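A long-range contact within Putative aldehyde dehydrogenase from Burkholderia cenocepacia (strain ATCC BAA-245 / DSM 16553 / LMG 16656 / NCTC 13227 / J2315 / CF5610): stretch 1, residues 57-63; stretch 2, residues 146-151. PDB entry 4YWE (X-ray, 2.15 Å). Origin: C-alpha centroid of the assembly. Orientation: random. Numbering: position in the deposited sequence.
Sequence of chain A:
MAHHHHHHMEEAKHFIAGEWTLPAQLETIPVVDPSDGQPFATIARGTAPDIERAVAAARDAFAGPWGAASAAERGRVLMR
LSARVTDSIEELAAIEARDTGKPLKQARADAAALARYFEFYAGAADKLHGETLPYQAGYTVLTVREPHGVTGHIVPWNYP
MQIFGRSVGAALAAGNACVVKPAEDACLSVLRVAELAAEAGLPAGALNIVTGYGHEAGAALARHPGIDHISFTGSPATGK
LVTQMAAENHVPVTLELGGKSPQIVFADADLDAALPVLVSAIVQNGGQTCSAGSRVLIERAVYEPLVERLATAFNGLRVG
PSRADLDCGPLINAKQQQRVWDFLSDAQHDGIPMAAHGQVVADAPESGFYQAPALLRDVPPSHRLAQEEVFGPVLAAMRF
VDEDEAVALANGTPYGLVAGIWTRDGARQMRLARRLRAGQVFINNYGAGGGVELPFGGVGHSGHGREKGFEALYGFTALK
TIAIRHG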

# COMPACT_ATOMS: atom_id res chain seq x y z
N ALA A 57 -29.46 -15.40 12.10
CA ALA A 57 -29.87 -14.39 11.13
C ALA A 57 -28.67 -13.80 10.40
O ALA A 57 -28.69 -13.62 9.18
CB ALA A 57 -30.66 -13.29 11.81
N ALA A 58 -27.61 -13.52 11.16
CA ALA A 58 -26.39 -12.96 10.59
C ALA A 58 -25.76 -13.91 9.58
O ALA A 58 -25.33 -13.49 8.51
CB ALA A 58 -25.40 -12.62 11.69
N ARG A 59 -25.71 -15.19 9.93
CA ARG A 59 -25.11 -16.20 9.05
C ARG A 59 -25.88 -16.32 7.74
O ARG A 59 -25.27 -16.40 6.67
CB ARG A 59 -25.07 -17.56 9.76
CG ARG A 59 -24.46 -18.67 8.91
CD ARG A 59 -23.04 -18.33 8.48
NE ARG A 59 -22.18 -18.06 9.63
CZ ARG A 59 -20.91 -17.67 9.55
NH1 ARG A 59 -20.21 -17.44 10.65
NH2 ARG A 59 -20.34 -17.50 8.36
N ASP A 60 -27.20 -16.35 7.82
CA ASP A 60 -28.04 -16.43 6.63
C ASP A 60 -27.85 -15.20 5.75
O ASP A 60 -27.75 -15.30 4.53
CB ASP A 60 -29.51 -16.59 7.00
CG ASP A 60 -29.80 -17.90 7.70
OD1 ASP A 60 -29.03 -18.86 7.50
OD2 ASP A 60 -30.80 -17.97 8.44
N ALA A 61 -27.81 -14.03 6.39
CA ALA A 61 -27.62 -12.78 5.68
C ALA A 61 -26.26 -12.74 4.99
O ALA A 61 -26.15 -12.30 3.85
CB ALA A 61 -27.77 -11.60 6.63
N PHE A 62 -25.23 -13.21 5.69
CA PHE A 62 -23.88 -13.23 5.13
C PHE A 62 -23.80 -14.21 3.96
O PHE A 62 -23.14 -13.94 2.96
CB PHE A 62 -22.85 -13.59 6.19
CG PHE A 62 -21.44 -13.68 5.66
CD1 PHE A 62 -20.69 -12.54 5.46
CD2 PHE A 62 -20.88 -14.91 5.34
CE1 PHE A 62 -19.40 -12.62 4.97
CE2 PHE A 62 -19.60 -15.00 4.84
CZ PHE A 62 -18.85 -13.85 4.65
N ALA A 63 -24.46 -15.35 4.10
CA ALA A 63 -24.43 -16.37 3.07
C ALA A 63 -25.39 -16.02 1.93
O ALA A 63 -25.34 -16.63 0.86
CB ALA A 63 -24.78 -17.73 3.65
N GLU A 146 -10.96 -11.00 2.63
CA GLU A 146 -12.35 -11.41 2.77
C GLU A 146 -12.86 -11.15 4.18
O GLU A 146 -12.10 -11.23 5.14
CB GLU A 146 -12.50 -12.89 2.44
CG GLU A 146 -12.01 -13.27 1.05
CD GLU A 146 -11.90 -14.76 0.88
OE1 GLU A 146 -11.63 -15.44 1.89
OE2 GLU A 146 -12.08 -15.25 -0.25
N PRO A 147 -14.16 -10.85 4.31
CA PRO A 147 -14.76 -10.67 5.63
C PRO A 147 -14.64 -11.93 6.47
O PRO A 147 -14.53 -13.03 5.92
CB PRO A 147 -16.23 -10.37 5.32
CG PRO A 147 -16.46 -10.95 3.96
CD PRO A 147 -15.17 -10.74 3.23
N HIS A 148 -14.63 -11.78 7.80
CA HIS A 148 -14.60 -12.93 8.69
C HIS A 148 -15.86 -13.76 8.51
O HIS A 148 -15.83 -14.99 8.57
CB HIS A 148 -14.46 -12.48 10.15
CG HIS A 148 -13.18 -11.77 10.45
ND1 HIS A 148 -11.95 -12.41 10.43
CD2 HIS A 148 -12.93 -10.49 10.79
CE1 HIS A 148 -11.01 -11.54 10.74
NE2 HIS A 148 -11.58 -10.36 10.97
N GLY A 149 -16.97 -13.07 8.29
CA GLY A 149 -18.27 -13.71 8.19
C GLY A 149 -19.27 -13.04 9.11
O GLY A 149 -19.87 -12.02 8.76
N VAL A 150 -19.44 -13.60 10.30
CA VAL A 150 -20.28 -12.99 11.32
C VAL A 150 -19.39 -12.37 12.40
O VAL A 150 -18.57 -13.06 13.00
CB VAL A 150 -21.26 -14.00 11.93
CG1 VAL A 150 -22.03 -13.36 13.07
CG2 VAL A 150 -22.21 -14.52 10.86
N THR A 151 -19.56 -11.07 12.63
CA THR A 151 -18.77 -10.37 13.64
C THR A 151 -19.61 -10.03 14.85
O THR A 151 -20.74 -9.55 14.72
CB THR A 151 -18.14 -9.08 13.08
OG1 THR A 151 -19.17 -8.26 12.51
CG2 THR A 151 -17.11 -9.41 12.01
O HOH W 1 -17.63 -17.30 7.80

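Residues 57-63 form part of a helix, held by its regular backbone hydrogen bonds: Ala61 N to Ala57 O (3.0 Å), Phe62 N to Ala58 O (2.8 Å) and Ala63 N to Arg59 O (2.9 Å). The second stretch leaves one strand near Pro147, passes through a short loop at His148 and Gly149, and enters another strand at Val150. The two backbones come near each other at two places, Ala58 CA to Val150 CA at 6.2 Å and Phe62 CA to Gly149 CA at 6.4 Å. Since Ala58 and Phe62 lie four residues apart, about one helical turn, both direct their CA-to-CB bonds toward the second stretch, while Asp60, between them, points away and remains exposed. With these helix backbone groups bonded to one another and no direct hydrogen bond crossing the interface, the packing rests mainly on van der Waals contact, and it buries 289 Å² in all.

The apolar contacts lie at both of these places. Ala58 CB meets Val150 CG1 at 3.7 Å; a methyl group is enough to fill the short gap between helix and strand, and the branched valine, typical of a strand, supplies the complementary surface. At Phe62, the ring atom CE1 lies 3.5 Å from Pro147 CG, which sits at the ring edge, near its plane. Proline suits this position because its compact ring offers aliphatic carbon without a flexible chain to be ordered.

The face of the same phenyl ring makes a different kind of contact. Gly149 CA lies 3.6 Å from the centroid of the Phe62 ring and only 12° off the ring normal, a CH-pi interaction in which a polarized hydrogen on the alpha carbon meets the electron-rich aromatic face. The ring also touches the backbone beyond, with Phe62 CD1 3.4 Å from Gly149 O. Glycine is favored here first by its own backbone: at phi 129° and psi -96°, a CB would be jammed against the carbonyl oxygen of His148. Such an atom would also fall tightly, 3.2 Å, from Arg59 NH2. The bare alpha carbon thus permits the turn and leaves room for the Arg59 guanidinium; it also presents a hydrogen to the Phe62 ring.

Arg59 combines apolar packing with polar bonding. Its CA-to-CB bond points sideways, but the chain, with chi1 t followed by chi2 and chi3 both p, brings its end nearer the second stretch. There Val150 CG2 lies over one face of the guanidinium, with Arg59 NH1 to Val150 CG2 at 3.5 Å. A planar guanidinium can accept a methyl group over its face because its N-H bonds lie in the plane, leaving them free to seek partners around its periphery; NH1 is hydrogen-bonded elsewhere in the structure. NH2 donates to a water at 2.8 Å from Arg59 NH2, and that water in turn donates to His148 O, 3.0 Å from the water oxygen. This single water therefore bridges the cationic side chain and a loop carbonyl, adding an indirect polar link to an otherwise largely apolar contact.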